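Local coordinates for uncharacterized protein lp_2219 (Lactobacillus plantarum, PDB 3HFQ) that is of unknown function but folds as a seven-bladed beta-propeller of the lactonase family and may act on a lactone or related compound, at residues C52-D57 / M113-D118; P136-S141 / G205-Q210; V156-L159 / V164-Y167; N262-F267 / V300-Q305. The protein carries 1 engineered substitution. All coordinates share one frame; numbering follows the deposited sequence.

Contact 1. Residues C52-D57 / M113-D118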
loop_
_atom_site.group_PDB
_atom_site.type_symbol
_atom_site.label_atom_id
_atom_site.label_comp_id
_atom_site.label_asym_id
_atom_site.label_seq_id
_atom_site.Cartn_x
_atom_site.Cartn_y
_atom_site.Cartn_z
ATOM N N CYS A 52 17.978 -1.574 0.195
ATOM C CA CYS A 52 17.630 -2.981 0.251
ATOM C C CYS A 52 16.147 -3.027 -0.083
ATOM O O CYS A 52 15.387 -2.135 0.300
ATOM C CB CYS A 52 17.891 -3.567 1.638
ATOM S SG CYS A 52 19.627 -4.031 1.891
ATOM N N LEU A 53 15.752 -4.056 -0.821
ATOM C CA LEU A 53 14.372 -4.230 -1.232
ATOM C C LEU A 53 13.770 -5.436 -0.524
ATOM O O LEU A 53 14.396 -6.491 -0.437
ATOM C CB LEU A 53 14.312 -4.439 -2.749
ATOM C CG LEU A 53 12.974 -4.806 -3.396
ATOM C CD1 LEU A 53 11.967 -3.680 -3.212
ATOM C CD2 LEU A 53 13.207 -5.072 -4.876
ATOM N N TYR A 54 12.558 -5.268 -0.013
ATOM C CA TYR A 54 11.863 -6.340 0.680
ATOM C C TYR A 54 10.568 -6.579 -0.081
ATOM O O TYR A 54 9.798 -5.655 -0.317
ATOM C CB TYR A 54 11.618 -5.934 2.136
ATOM C CG TYR A 54 12.921 -5.707 2.879
ATOM C CD1 TYR A 54 13.735 -6.782 3.236
ATOM C CD2 TYR A 54 13.393 -4.416 3.124
ATOM C CE1 TYR A 54 14.986 -6.583 3.819
ATOM C CE2 TYR A 54 14.652 -4.205 3.710
ATOM C CZ TYR A 54 15.443 -5.297 4.044
ATOM O OH TYR A 54 16.696 -5.107 4.592
ATOM N N SER A 55 10.342 -7.826 -0.481
ATOM C CA SER A 55 9.164 -8.152 -1.265
ATOM C C SER A 55 8.381 -9.353 -0.780
ATOM O O SER A 55 8.936 -10.282 -0.195
ATOM C CB SER A 55 9.579 -8.414 -2.714
ATOM O OG SER A 55 10.479 -9.515 -2.774
ATOM N N VAL A 56 7.079 -9.319 -1.038
ATOM C CA VAL A 56 6.203 -10.426 -0.697
ATOM C C VAL A 56 6.814 -11.569 -1.495
ATOM O O VAL A 56 7.285 -11.357 -2.616
ATOM C CB VAL A 56 4.770 -10.150 -1.176
ATOM C CG1 VAL A 56 3.919 -11.412 -1.062
ATOM C CG2 VAL A 56 4.168 -9.027 -0.338
ATOM N N ASP A 57 6.808 -12.772 -0.935
ATOM C CA ASP A 57 7.436 -13.887 -1.619
ATOM C C ASP A 57 6.708 -15.216 -1.439
ATOM O O ASP A 57 6.202 -15.523 -0.360
ATOM C CB ASP A 57 8.885 -13.981 -1.121
ATOM C CG ASP A 57 9.634 -15.163 -1.688
ATOM O OD1 ASP A 57 9.469 -15.466 -2.888
ATOM O OD2 ASP A 57 10.409 -15.778 -0.926
HETATM N N MSE A 113 10.059 -8.800 11.616
HETATM C CA MSE A 113 11.358 -9.400 11.335
HETATM C C MSE A 113 12.425 -8.355 11.619
HETATM O O MSE A 113 12.172 -7.160 11.474
HETATM C CB MSE A 113 11.433 -9.825 9.863
HETATM C CG MSE A 113 10.507 -10.973 9.505
HETATM SE SE MSE A 113 10.071 -10.993 7.630
HETATM C CE MSE A 113 8.552 -12.192 7.670
ATOM N N LYS A 114 13.612 -8.795 12.026
ATOM C CA LYS A 114 14.691 -7.853 12.303
ATOM C C LYS A 114 15.698 -7.860 11.157
ATOM O O LYS A 114 15.980 -8.904 10.573
ATOM C CB LYS A 114 15.379 -8.195 13.632
ATOM C CG LYS A 114 15.998 -9.578 13.705
ATOM C CD LYS A 114 16.598 -9.828 15.087
ATOM C CE LYS A 114 17.290 -11.183 15.163
ATOM N NZ LYS A 114 17.808 -11.472 16.531
ATOM N N ILE A 115 16.231 -6.684 10.837
ATOM C CA ILE A 115 17.190 -6.542 9.747
ATOM C C ILE A 115 18.629 -6.691 10.241
ATOM O O ILE A 115 19.057 -5.987 11.154
ATOM C CB ILE A 115 17.041 -5.157 9.074
ATOM C CG1 ILE A 115 15.580 -4.933 8.673
ATOM C CG2 ILE A 115 17.952 -5.056 7.866
ATOM C CD1 ILE A 115 15.275 -3.513 8.236
ATOM N N ALA A 116 19.372 -7.612 9.634
ATOM C CA ALA A 116 20.766 -7.830 10.006
ATOM C C ALA A 116 21.622 -6.742 9.365
ATOM O O ALA A 116 21.129 -5.951 8.562
ATOM C CB ALA A 116 21.231 -9.207 9.540
ATOM N N ALA A 117 22.902 -6.713 9.715
ATOM C CA ALA A 117 23.821 -5.708 9.188
ATOM C C ALA A 117 23.890 -5.667 7.661
ATOM O O ALA A 117 24.116 -4.608 7.078
ATOM C CB ALA A 117 25.217 -5.936 9.766
ATOM N N ASP A 118 23.687 -6.806 7.008
ATOM C CA ASP A 118 23.761 -6.841 5.553
ATOM C C ASP A 118 22.400 -6.761 4.870
ATOM O O ASP A 118 22.300 -6.914 3.653
ATOM C CB ASP A 118 24.503 -8.099 5.101
ATOM C CG ASP A 118 23.724 -9.367 5.372
ATOM O OD1 ASP A 118 22.760 -9.328 6.168
ATOM O OD2 ASP A 118 24.084 -10.409 4.790
#
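The hydroxyl of Tyr54 meets the 113-118 segment through one methyl, Ile115 CG2, which lies 3.5 Å from Tyr54 OH. The same oxygen has its polar partner just beyond the segment, where it hydrogen-bonds to the carbonyl of Gly119, so its position is set jointly by that bond and by the isoleucine. Tyr54 holds its CG anti to the carbonyl carbon (chi1 -62°), and from there the ring reaches out of strand 52-59 with its phenol end leading. In Ile115, CG1 stands anti to the carbonyl carbon (chi1 -53°), which leaves CG2 anti to the backbone N, and the two side chains cross obliquely. A tyrosine suits this place because it is long enough to span the gap between two sheets and still offers a polar group to a turn. Leu121 packs against both side chains and closes the apolar part of the joint. At the far end Cys52 SG comes only to 4.3 Å from Asp118 O. Asp118 turns its carboxylate back to its own turn, where OD1 takes the N-H of Ala120. Strands 52-59 and 109-115 belong to successive blades, and their backbones are too far apart for sheet pairing. The chemistry is thus that of a thin interblade seam, in which a buried phenol lies against an isoleucine methyl and its oxygen is satisfied by a backbone carbonyl.

Contact 2. Residues P136-S141 / G205-Q210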
loop_
_atom_site.group_PDB
_atom_site.type_symbol
_atom_site.label_atom_id
_atom_site.label_comp_id
_atom_site.label_asym_id
_atom_site.label_seq_id
_atom_site.Cartn_x
_atom_site.Cartn_y
_atom_site.Cartn_z
ATOM N N PRO A 136 -19.376 -11.368 2.613
ATOM C CA PRO A 136 -18.809 -12.656 2.196
ATOM C C PRO A 136 -17.287 -12.694 2.279
ATOM O O PRO A 136 -16.694 -13.736 2.563
ATOM C CB PRO A 136 -19.300 -12.799 0.755
ATOM C CG PRO A 136 -20.596 -12.046 0.759
ATOM C CD PRO A 136 -20.242 -10.813 1.558
ATOM N N GLU A 137 -16.655 -11.552 2.028
ATOM C CA GLU A 137 -15.200 -11.472 2.065
ATOM C C GLU A 137 -14.659 -11.470 3.488
ATOM O O GLU A 137 -13.462 -11.659 3.704
ATOM C CB GLU A 137 -14.717 -10.208 1.338
ATOM C CG GLU A 137 -15.077 -10.160 -0.141
ATOM C CD GLU A 137 -16.393 -9.451 -0.413
ATOM O OE1 GLU A 137 -17.197 -9.290 0.529
ATOM O OE2 GLU A 137 -16.622 -9.060 -1.579
ATOM N N GLN A 138 -15.542 -11.274 4.459
ATOM C CA GLN A 138 -15.127 -11.215 5.856
ATOM C C GLN A 138 -15.382 -12.494 6.646
ATOM O O GLN A 138 -15.938 -12.457 7.738
ATOM C CB GLN A 138 -15.820 -10.029 6.527
ATOM C CG GLN A 138 -15.502 -8.703 5.850
ATOM C CD GLN A 138 -16.292 -7.546 6.423
ATOM O OE1 GLN A 138 -17.525 -7.537 6.373
ATOM N NE2 GLN A 138 -15.589 -6.561 6.969
ATOM N N ASP A 139 -14.949 -13.621 6.093
ATOM C CA ASP A 139 -15.131 -14.915 6.740
ATOM C C ASP A 139 -14.207 -15.116 7.942
ATOM O O ASP A 139 -14.467 -15.961 8.799
ATOM C CB ASP A 139 -14.909 -16.048 5.729
ATOM C CG ASP A 139 -13.607 -15.902 4.958
ATOM O OD1 ASP A 139 -12.938 -16.932 4.728
ATOM O OD2 ASP A 139 -13.257 -14.766 4.568
ATOM N N GLY A 140 -13.130 -14.340 8.000
ATOM C CA GLY A 140 -12.196 -14.453 9.106
ATOM C C GLY A 140 -11.292 -13.236 9.154
ATOM O O GLY A 140 -11.507 -12.281 8.413
ATOM N N SER A 141 -10.286 -13.257 10.022
ATOM C CA SER A 141 -9.367 -12.130 10.122
ATOM C C SER A 141 -8.529 -12.018 8.860
ATOM O O SER A 141 -7.996 -13.013 8.371
ATOM C CB SER A 141 -8.441 -12.289 11.328
ATOM O OG SER A 141 -7.421 -11.306 11.300
ATOM N N GLY A 205 -11.810 2.195 2.889
ATOM C CA GLY A 205 -12.692 1.073 3.140
ATOM C C GLY A 205 -12.890 0.364 1.815
ATOM O O GLY A 205 -13.654 0.818 0.967
ATOM N N GLU A 206 -12.191 -0.749 1.635
ATOM C CA GLU A 206 -12.274 -1.501 0.393
ATOM C C GLU A 206 -13.674 -1.967 0.019
ATOM O O GLU A 206 -14.178 -1.641 -1.055
ATOM C CB GLU A 206 -11.365 -2.734 0.451
ATOM C CG GLU A 206 -11.472 -3.607 -0.797
ATOM C CD GLU A 206 -10.693 -4.904 -0.691
ATOM O OE1 GLU A 206 -9.491 -4.851 -0.364
ATOM O OE2 GLU A 206 -11.285 -5.976 -0.946
ATOM N N LEU A 207 -14.295 -2.724 0.916
ATOM C CA LEU A 207 -15.610 -3.304 0.672
ATOM C C LEU A 207 -16.788 -2.341 0.546
ATOM O O LEU A 207 -17.765 -2.642 -0.144
ATOM C CB LEU A 207 -15.903 -4.348 1.755
ATOM C CG LEU A 207 -14.783 -5.373 1.979
ATOM C CD1 LEU A 207 -15.152 -6.299 3.130
ATOM C CD2 LEU A 207 -14.535 -6.177 0.701
ATOM N N SER A 208 -16.701 -1.187 1.196
ATOM C CA SER A 208 -17.785 -0.211 1.150
ATOM C C SER A 208 -17.490 0.973 0.231
ATOM O O SER A 208 -18.322 1.869 0.082
ATOM C CB SER A 208 -18.068 0.305 2.559
ATOM O OG SER A 208 -16.904 0.904 3.108
ATOM N N SER A 209 -16.313 0.972 -0.387
ATOM C CA SER A 209 -15.918 2.066 -1.272
ATOM C C SER A 209 -16.096 3.407 -0.565
ATOM O O SER A 209 -16.781 4.300 -1.063
ATOM C CB SER A 209 -16.748 2.045 -2.559
ATOM O OG SER A 209 -16.437 0.900 -3.336
ATOM N N GLN A 210 -15.466 3.535 0.598
ATOM C CA GLN A 210 -15.549 4.752 1.399
ATOM C C GLN A 210 -14.199 5.115 1.998
ATOM O O GLN A 210 -13.272 4.307 2.018
ATOM C CB GLN A 210 -16.527 4.557 2.561
ATOM C CG GLN A 210 -17.962 4.289 2.177
ATOM C CD GLN A 210 -18.836 4.028 3.390
ATOM O OE1 GLN A 210 -18.578 3.112 4.169
ATOM N NE2 GLN A 210 -19.878 4.832 3.554
#
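The amide of Gln138 and the carboxylate of Glu137 each receive one methyl of Leu207 over a flat face. Leu207 CD1 sits over the amide, 3.7 Å from Gln138 CD and 3.6 Å from Gln138 CG, while Leu207 CD2 stands above the carboxylate, 3.9 Å from Glu137 CD. The forked end of leucine fits such a pair of neighbours, one branch for each. Glu137 bends at its second torsion (chi2 92°), which folds the chain so that CB, CG and CD all lie about equally near CD2. Gln138 runs extended instead, and its amide is fixed in rotation by two backbone partners: NE2 gives to Leu159 O, and OE1 accepts from Arg135 N. An alanine in place of Leu207 would lack both methyls and would probably leave the amide and carboxylate faces without their apolar cover. The contact joins the loop leading into strand 143-148 to a turn of the following blade, closed by a G1 beta bulge. Because Leu207 offers only carbon, this meeting is van der Waals in kind: the amide of Gln138 is satisfied by backbone groups, while the carboxylate of the exposed Glu137 enters through its face.

Contact 3. Residues V156-L159 / V164-Y167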
loop_
_atom_site.group_PDB
_atom_site.type_symbol
_atom_site.label_atom_id
_atom_site.label_comp_id
_atom_site.label_asym_id
_atom_site.label_seq_id
_atom_site.Cartn_x
_atom_site.Cartn_y
_atom_site.Cartn_z
ATOM N N VAL A 156 -2.227 -1.501 12.510
ATOM C CA VAL A 156 -2.494 -2.780 11.856
ATOM C C VAL A 156 -3.982 -2.846 11.511
ATOM O O VAL A 156 -4.832 -2.768 12.392
ATOM C CB VAL A 156 -2.101 -3.954 12.794
ATOM C CG1 VAL A 156 -2.416 -5.297 12.136
ATOM C CG2 VAL A 156 -0.612 -3.865 13.128
ATOM N N ILE A 157 -4.288 -2.994 10.225
ATOM C CA ILE A 157 -5.676 -3.013 9.767
ATOM C C ILE A 157 -6.224 -4.397 9.439
ATOM O O ILE A 157 -5.633 -5.135 8.659
ATOM C CB ILE A 157 -5.829 -2.119 8.517
ATOM C CG1 ILE A 157 -5.304 -0.714 8.827
ATOM C CG2 ILE A 157 -7.287 -2.069 8.080
ATOM C CD1 ILE A 157 -5.234 0.196 7.613
ATOM N N ASP A 158 -7.372 -4.731 10.025
ATOM C CA ASP A 158 -8.014 -6.021 9.796
ATOM C C ASP A 158 -9.272 -5.809 8.954
ATOM O O ASP A 158 -10.303 -5.357 9.454
ATOM C CB ASP A 158 -8.394 -6.668 11.133
ATOM C CG ASP A 158 -8.775 -8.132 10.992
ATOM O OD1 ASP A 158 -9.361 -8.505 9.956
ATOM O OD2 ASP A 158 -8.502 -8.912 11.927
ATOM N N LEU A 159 -9.177 -6.130 7.670
ATOM C CA LEU A 159 -10.301 -5.974 6.760
ATOM C C LEU A 159 -11.427 -6.940 7.115
ATOM O O LEU A 159 -12.608 -6.612 6.979
ATOM C CB LEU A 159 -9.827 -6.214 5.319
ATOM C CG LEU A 159 -10.867 -6.217 4.193
ATOM C CD1 LEU A 159 -10.236 -5.687 2.912
ATOM C CD2 LEU A 159 -11.410 -7.627 3.995
ATOM N N VAL A 164 -9.106 -1.458 13.324
ATOM C CA VAL A 164 -7.804 -0.853 13.105
ATOM C C VAL A 164 -7.104 -0.889 14.454
ATOM O O VAL A 164 -7.503 -0.202 15.399
ATOM C CB VAL A 164 -7.896 0.616 12.624
ATOM C CG1 VAL A 164 -6.491 1.177 12.435
ATOM C CG2 VAL A 164 -8.663 0.697 11.308
ATOM N N TYR A 165 -6.075 -1.719 14.545
ATOM C CA TYR A 165 -5.313 -1.855 15.772
ATOM C C TYR A 165 -4.101 -0.934 15.770
ATOM O O TYR A 165 -3.569 -0.584 14.715
ATOM C CB TYR A 165 -4.772 -3.279 15.933
ATOM C CG TYR A 165 -5.797 -4.378 16.073
ATOM C CD1 TYR A 165 -6.408 -4.944 14.953
ATOM C CD2 TYR A 165 -6.120 -4.887 17.327
ATOM C CE1 TYR A 165 -7.323 -5.989 15.083
ATOM C CE2 TYR A 165 -7.030 -5.927 17.471
ATOM C CZ TYR A 165 -7.622 -6.479 16.347
ATOM O OH TYR A 165 -8.510 -7.522 16.494
ATOM N N VAL A 166 -3.680 -0.540 16.962
ATOM C CA VAL A 166 -2.472 0.248 17.117
ATOM C C VAL A 166 -1.666 -0.544 18.137
ATOM O O VAL A 166 -2.166 -0.853 19.220
ATOM C CB VAL A 166 -2.735 1.660 17.656
ATOM C CG1 VAL A 166 -1.401 2.347 17.949
ATOM C CG2 VAL A 166 -3.509 2.473 16.621
ATOM N N TYR A 167 -0.435 -0.894 17.770
ATOM C CA TYR A 167 0.458 -1.671 18.630
ATOM C C TYR A 167 1.737 -0.919 18.961
ATOM O O TYR A 167 2.259 -0.173 18.136
ATOM C CB TYR A 167 0.897 -2.958 17.929
ATOM C CG TYR A 167 -0.141 -4.038 17.791
ATOM C CD1 TYR A 167 -0.342 -4.970 18.810
ATOM C CD2 TYR A 167 -0.889 -4.162 16.623
ATOM C CE1 TYR A 167 -1.274 -6.000 18.669
ATOM C CE2 TYR A 167 -1.821 -5.183 16.473
ATOM C CZ TYR A 167 -2.004 -6.100 17.496
ATOM O OH TYR A 167 -2.921 -7.113 17.342
HETATM O O HOH W 1 -9.355 -8.727 14.361
#
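Val156 and Tyr165 form a hydrogen-bonded pair of the antiparallel hairpin made by 154-158 and 163-169, the two inner strands of a four-stranded propeller blade. Val156 N gives to Tyr165 O at 2.7 Å, nearly straight (171°), and Tyr165 N returns a bond of equal length to Val156 O. Next along, Ile157 and Val164 make a non-hydrogen-bonded pair whose side chains meet on the other face, CG1 to CG1 at 4.2 Å. Tyr167 holds its CG anti to the carbonyl carbon (chi1 -72°), which lays the ring beside Val156: CG2 of the valine reaches Tyr167 CD2 obliquely at 3.5 Å, and its CB lies at the ring edge. With an alanine instead of Tyr167, Val156 would probably lose its diagonal partner on this face. Farther out, Asp158 CB touches the edge of the Tyr165 ring, and one water donates to Asp158 OD2 and accepts from Tyr165 OH, both at 2.6 Å. His129 stacks edge-to-face with Tyr165. A carboxylate suits this spot because two oxygens can collect several donors: OD2 of Asp158 takes Ser141 and the water, OD1 the N-H groups of His142 and Ser161, which holds the buried group at both oxygens.

Contact 4. Residues N262-F267 / V300-Q305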
loop_
_atom_site.group_PDB
_atom_site.type_symbol
_atom_site.label_atom_id
_atom_site.label_comp_id
_atom_site.label_asym_id
_atom_site.label_seq_id
_atom_site.Cartn_x
_atom_site.Cartn_y
_atom_site.Cartn_z
ATOM N N ASN A 262 -12.737 1.565 -11.772
ATOM C CA ASN A 262 -11.424 1.817 -12.358
ATOM C C ASN A 262 -11.016 3.277 -12.525
ATOM O O ASN A 262 -10.786 3.753 -13.642
ATOM C CB ASN A 262 -11.310 1.090 -13.706
ATOM C CG ASN A 262 -11.488 -0.411 -13.573
ATOM O OD1 ASN A 262 -11.132 -1.001 -12.550
ATOM N ND2 ASN A 262 -12.026 -1.040 -14.613
ATOM N N THR A 263 -10.902 3.981 -11.405
ATOM C CA THR A 263 -10.501 5.383 -11.428
ATOM C C THR A 263 -9.651 5.704 -10.217
ATOM O O THR A 263 -9.463 4.880 -9.324
ATOM C CB THR A 263 -11.705 6.332 -11.304
ATOM O OG1 THR A 263 -12.307 6.138 -10.017
ATOM C CG2 THR A 263 -12.734 6.069 -12.388
ATOM N N LEU A 264 -9.132 6.924 -10.216
ATOM C CA LEU A 264 -8.401 7.450 -9.084
ATOM C C LEU A 264 -9.341 8.582 -8.707
ATOM O O LEU A 264 -9.737 9.370 -9.571
ATOM C CB LEU A 264 -7.037 8.024 -9.477
ATOM C CG LEU A 264 -5.913 7.072 -9.897
ATOM C CD1 LEU A 264 -4.595 7.840 -9.881
ATOM C CD2 LEU A 264 -5.836 5.886 -8.942
ATOM N N ALA A 265 -9.746 8.638 -7.445
ATOM C CA ALA A 265 -10.632 9.704 -6.994
ATOM C C ALA A 265 -9.756 10.670 -6.211
ATOM O O ALA A 265 -8.976 10.257 -5.357
ATOM C CB ALA A 265 -11.734 9.142 -6.105
ATOM N N VAL A 266 -9.883 11.955 -6.514
ATOM C CA VAL A 266 -9.084 12.977 -5.858
ATOM C C VAL A 266 -9.930 13.798 -4.898
ATOM O O VAL A 266 -11.016 14.272 -5.257
ATOM C CB VAL A 266 -8.466 13.933 -6.894
ATOM C CG1 VAL A 266 -7.478 14.865 -6.218
ATOM C CG2 VAL A 266 -7.793 13.130 -8.004
ATOM N N PHE A 267 -9.425 13.969 -3.681
ATOM C CA PHE A 267 -10.124 14.735 -2.655
ATOM C C PHE A 267 -9.264 15.870 -2.130
ATOM O O PHE A 267 -8.053 15.717 -1.954
ATOM C CB PHE A 267 -10.492 13.855 -1.454
ATOM C CG PHE A 267 -11.451 12.747 -1.767
ATOM C CD1 PHE A 267 -11.008 11.568 -2.360
ATOM C CD2 PHE A 267 -12.800 12.874 -1.440
ATOM C CE1 PHE A 267 -11.891 10.531 -2.623
ATOM C CE2 PHE A 267 -13.693 11.840 -1.699
ATOM C CZ PHE A 267 -13.239 10.664 -2.290
ATOM N N VAL A 300 1.831 11.117 -11.359
ATOM C CA VAL A 300 1.233 9.985 -10.668
ATOM C C VAL A 300 1.313 8.805 -11.626
ATOM O O VAL A 300 1.067 8.955 -12.824
ATOM C CB VAL A 300 -0.250 10.208 -10.317
ATOM C CG1 VAL A 300 -0.865 8.893 -9.833
ATOM C CG2 VAL A 300 -0.380 11.273 -9.233
ATOM N N VAL A 301 1.689 7.647 -11.101
ATOM C CA VAL A 301 1.767 6.433 -11.904
ATOM C C VAL A 301 0.859 5.403 -11.252
ATOM O O VAL A 301 0.920 5.196 -10.044
ATOM C CB VAL A 301 3.212 5.873 -11.955
ATOM C CG1 VAL A 301 3.216 4.479 -12.582
ATOM C CG2 VAL A 301 4.093 6.808 -12.760
ATOM N N VAL A 302 0.003 4.778 -12.052
ATOM C CA VAL A 302 -0.910 3.761 -11.553
ATOM C C VAL A 302 -0.714 2.500 -12.385
ATOM O O VAL A 302 -0.366 2.581 -13.563
ATOM C CB VAL A 302 -2.394 4.208 -11.685
ATOM C CG1 VAL A 302 -2.721 4.511 -13.135
ATOM C CG2 VAL A 302 -3.329 3.115 -11.154
ATOM N N VAL A 303 -0.906 1.340 -11.769
ATOM C CA VAL A 303 -0.785 0.080 -12.497
ATOM C C VAL A 303 -2.114 -0.643 -12.422
ATOM O O VAL A 303 -2.776 -0.624 -11.388
ATOM C CB VAL A 303 0.318 -0.850 -11.925
ATOM C CG1 VAL A 303 1.685 -0.261 -12.199
ATOM C CG2 VAL A 303 0.113 -1.072 -10.431
ATOM N N ASN A 304 -2.502 -1.266 -13.531
ATOM C CA ASN A 304 -3.753 -2.006 -13.609
ATOM C C ASN A 304 -3.451 -3.493 -13.651
ATOM O O ASN A 304 -2.793 -3.984 -14.567
ATOM C CB ASN A 304 -4.532 -1.581 -14.853
ATOM C CG ASN A 304 -4.932 -0.122 -14.810
ATOM O OD1 ASN A 304 -5.831 0.263 -14.063
ATOM N ND2 ASN A 304 -4.254 0.702 -15.602
ATOM N N GLN A 305 -3.957 -4.196 -12.646
ATOM C CA GLN A 305 -3.753 -5.627 -12.470
ATOM C C GLN A 305 -4.225 -6.550 -13.593
ATOM O O GLN A 305 -3.462 -7.400 -14.060
ATOM C CB GLN A 305 -4.410 -6.053 -11.150
ATOM C CG GLN A 305 -4.266 -7.516 -10.795
ATOM C CD GLN A 305 -4.936 -7.864 -9.472
ATOM O OE1 GLN A 305 -5.000 -9.027 -9.086
ATOM N NE2 GLN A 305 -5.436 -6.852 -8.772
#
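Leu264 sets its CG anti to the carbonyl carbon (chi1 -71°), and Val300 turns CG1 anti to its backbone N (chi1 170°); together these torsions bring Leu264 CD1 to 3.9 Å from Val300 CG1. The two side chains run alongside each other, pointing opposite ways, each reaching from its own sheet. The second branch of the leucine serves a second valine: CD2 lies 4.3 Å from Val302 CG2, a looser approach. One leucine therefore spreads over two valines placed two residues apart on strand 299-304, where the alternation of a strand turns both toward it while Val301 points the other way. Beta-branched valines suit extended backbone and offer compact methyl surfaces; the longer, forked leucine has the reach to bridge between two segments whose nearest CA atoms, those of Leu264 and Val302, are 8.7 Å apart. Tyr313, from the strand beside 299-304, touches both Leu264 and Val302 and extends the apolar patch, while Pro288 packs on Val302. At the start of strand 263-269 the chain makes a G1 beta bulge, Asn262 and Thr263 both facing Asn258. Strand 263-269 is the third of its four-stranded sheet and strand 299-304 the second of the next, so this is the face-to-face packing of adjoining blades, through aliphatic side chains, here one leucine laid across two valines, that is typical of a beta-propeller.

Overall arrangement
Contacts 1, 2 and 4 each join adjoining blades of the propeller, whereas contact 3 is the hairpin inside a single blade. Contacts 2 and 3 touch: Ser141 OG lies 2.7 Å from Asp158 OD2 and Gln138 NE2 3.0 Å from Leu159 O, so the loop 136-141 is fastened to the hairpin nested within the chain it closes. Contacts 1 and 4 lie on opposite sides of the chain's centre, their own centres 28 Å apart, and do not meet. Near contact 2, Glu206 forms salt bridges with Arg190 and Arg259; a phosphate, probably from the crystallisation liquor, lies close by. Whether this polar cluster marks a substrate pocket is not established.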